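Putative drug/sodium antiporter (Escherichia coli, PDB 4Z3N) is a membrane transporter of the MATE family that probably transports the genotoxin colibactin, most likely by an antiport mechanism. Local coordinates at residues Thr315-Asn320 / Ser393-Ala398. Sequence-based numbering, arbitrary orientation.
Sequences TVVGQN and SEYYQA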
loop_
_atom_site.group_PDB
_atom_site.type_symbol
_atom_site.label_atom_id
_atom_site.label_comp_id
_atom_site.label_asym_id
_atom_site.label_seq_id
_atom_site.Cartn_x
_atom_site.Cartn_y
_atom_site.Cartn_z
ATOM N N THR A 315 -7.276 -13.079 1.489
ATOM C CA THR A 315 -7.587 -14.377 0.924
ATOM C C THR A 315 -8.170 -15.387 1.917
ATOM O O THR A 315 -9.127 -16.104 1.589
ATOM C CB THR A 315 -6.352 -14.969 0.327
ATOM O OG1 THR A 315 -5.661 -13.928 -0.378
ATOM C CG2 THR A 315 -6.727 -16.097 -0.612
ATOM N N VAL A 316 -7.588 -15.447 3.113
ATOM C CA VAL A 316 -8.024 -16.406 4.115
ATOM C C VAL A 316 -9.379 -15.998 4.713
ATOM O O VAL A 316 -10.266 -16.843 4.896
ATOM C CB VAL A 316 -6.977 -16.568 5.234
ATOM C CG1 VAL A 316 -7.551 -17.391 6.373
ATOM C CG2 VAL A 316 -5.712 -17.209 4.682
ATOM N N VAL A 317 -9.547 -14.706 4.992
ATOM C CA VAL A 317 -10.824 -14.219 5.491
ATOM C C VAL A 317 -11.868 -14.322 4.396
ATOM O O VAL A 317 -12.962 -14.835 4.624
ATOM C CB VAL A 317 -10.754 -12.761 5.980
ATOM C CG1 VAL A 317 -12.165 -12.242 6.336
ATOM C CG2 VAL A 317 -9.787 -12.639 7.171
ATOM N N GLY A 318 -11.527 -13.848 3.199
ATOM C CA GLY A 318 -12.469 -13.862 2.093
ATOM C C GLY A 318 -12.996 -15.256 1.749
ATOM O O GLY A 318 -14.204 -15.442 1.537
ATOM N N GLN A 319 -12.089 -16.233 1.683
ATOM C CA GLN A 319 -12.429 -17.603 1.312
ATOM C C GLN A 319 -13.147 -18.373 2.418
ATOM O O GLN A 319 -14.115 -19.092 2.157
ATOM C CB GLN A 319 -11.173 -18.362 0.877
ATOM C CG GLN A 319 -10.754 -18.045 -0.567
ATOM C CD GLN A 319 -9.883 -19.115 -1.164
ATOM O OE1 GLN A 319 -9.674 -20.153 -0.552
ATOM N NE2 GLN A 319 -9.373 -18.878 -2.367
ATOM N N ASN A 320 -12.700 -18.223 3.655
ATOM C CA ASN A 320 -13.415 -18.862 4.759
ATOM C C ASN A 320 -14.778 -18.227 5.011
ATOM O O ASN A 320 -15.698 -18.868 5.518
ATOM C CB ASN A 320 -12.585 -18.809 6.032
ATOM C CG ASN A 320 -11.492 -19.821 6.040
ATOM O OD1 ASN A 320 -11.666 -20.911 6.567
ATOM N ND2 ASN A 320 -10.351 -19.479 5.455
ATOM N N SER A 393 -8.909 -3.595 9.223
ATOM C CA SER A 393 -9.388 -3.006 7.959
ATOM C C SER A 393 -9.414 -4.000 6.797
ATOM O O SER A 393 -10.326 -4.000 5.977
ATOM C CB SER A 393 -8.531 -1.810 7.554
ATOM O OG SER A 393 -8.908 -0.676 8.301
ATOM N N GLU A 394 -8.379 -4.824 6.726
ATOM C CA GLU A 394 -8.281 -5.857 5.721
ATOM C C GLU A 394 -9.458 -6.847 5.861
ATOM O O GLU A 394 -10.036 -7.265 4.854
ATOM C CB GLU A 394 -6.935 -6.581 5.849
ATOM C CG GLU A 394 -6.425 -7.225 4.563
ATOM C CD GLU A 394 -6.011 -6.188 3.525
ATOM O OE1 GLU A 394 -6.220 -4.983 3.798
ATOM O OE2 GLU A 394 -5.475 -6.564 2.448
ATOM N N TYR A 395 -9.799 -7.199 7.108
ATOM C CA TYR A 395 -10.881 -8.128 7.416
ATOM C C TYR A 395 -12.248 -7.649 6.882
ATOM O O TYR A 395 -13.011 -8.414 6.276
ATOM C CB TYR A 395 -10.952 -8.360 8.941
ATOM C CG TYR A 395 -12.050 -9.321 9.387
ATOM C CD1 TYR A 395 -13.341 -8.866 9.613
ATOM C CD2 TYR A 395 -11.795 -10.672 9.574
ATOM C CE1 TYR A 395 -14.341 -9.708 10.011
ATOM C CE2 TYR A 395 -12.800 -11.533 9.975
ATOM C CZ TYR A 395 -14.081 -11.043 10.191
ATOM O OH TYR A 395 -15.115 -11.877 10.603
ATOM N N TYR A 396 -12.562 -6.386 7.109
ATOM C CA TYR A 396 -13.804 -5.843 6.597
ATOM C C TYR A 396 -13.815 -5.743 5.068
ATOM O O TYR A 396 -14.851 -5.915 4.430
ATOM C CB TYR A 396 -14.075 -4.487 7.235
ATOM C CG TYR A 396 -14.502 -4.644 8.670
ATOM C CD1 TYR A 396 -15.714 -5.246 8.988
ATOM C CD2 TYR A 396 -13.684 -4.227 9.708
ATOM C CE1 TYR A 396 -16.108 -5.412 10.307
ATOM C CE2 TYR A 396 -14.064 -4.385 11.023
ATOM C CZ TYR A 396 -15.272 -4.971 11.324
ATOM O OH TYR A 396 -15.632 -5.108 12.646
ATOM N N GLN A 397 -12.663 -5.487 4.480
ATOM C CA GLN A 397 -12.555 -5.473 3.036
ATOM C C GLN A 397 -12.799 -6.871 2.490
ATOM O O GLN A 397 -13.488 -7.053 1.487
ATOM C CB GLN A 397 -11.181 -4.957 2.614
ATOM C CG GLN A 397 -10.957 -3.499 2.944
ATOM C CD GLN A 397 -11.660 -2.588 1.972
ATOM O OE1 GLN A 397 -12.901 -2.598 1.863
ATOM N NE2 GLN A 397 -10.871 -1.802 1.232
ATOM N N ALA A 398 -12.247 -7.861 3.177
ATOM C CA ALA A 398 -12.409 -9.244 2.767
ATOM C C ALA A 398 -13.878 -9.677 2.816
ATOM O O ALA A 398 -14.320 -10.439 1.951
ATOM C CB ALA A 398 -11.541 -10.161 3.630
#
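Val317 faces helix 382-399 and meets it with both of its methyl groups, against Tyr395 and Ala398. Val317 CG1 does most of the work: it lies 3.5 Å from Ala398 CB and 3.6 Å from Tyr395 CD2, filling the angle between the alanine methyl and the tyrosine ring, which stand one turn apart. With CG1 anti to the backbone N (chi1 173°), the second methyl, Val317 CG2, is left beside that nitrogen, where it reaches the same ring carbon, Tyr395 CD2, at 3.7 Å. The valine thus straddles one ring position with two methyls, and its CG1 approaches the ring obliquely. Tyr395 leaves its own helix at a slant to the partner, and the anti setting of its CG to the backbone N (chi1 -180°) carries the ring back to the valine; the two side chains cross at about a right angle. Beyond this apolar patch the tyrosine hydroxyl, Tyr395 OH, is hydrogen-bonded to Thr329 OG1 of helix 326-358. Both segments lie in the second MatE region of this transporter, where helices 286-322 and 382-399 run at 35° to each other, their segment axes 8.5 Å apart. The near approach of the backbones is consistent with the small residues there: Gly318 CA comes within 4.7 Å of Ala398 CA, and Ala398 CB sits 3.7 Å from Gly318 N, so the alanine methyl packs directly on backbone. Asn320 folds back over its own helix, its ND2 donating to Val316 O at 2.7 Å with the acceptor close to the amide plane. That carbonyl also accepts from Asn320 N, but it is the ND2 bond that helps fix the rotation of the amide; Asn320 also touches Arg328 and Thr329 of helix 326-358.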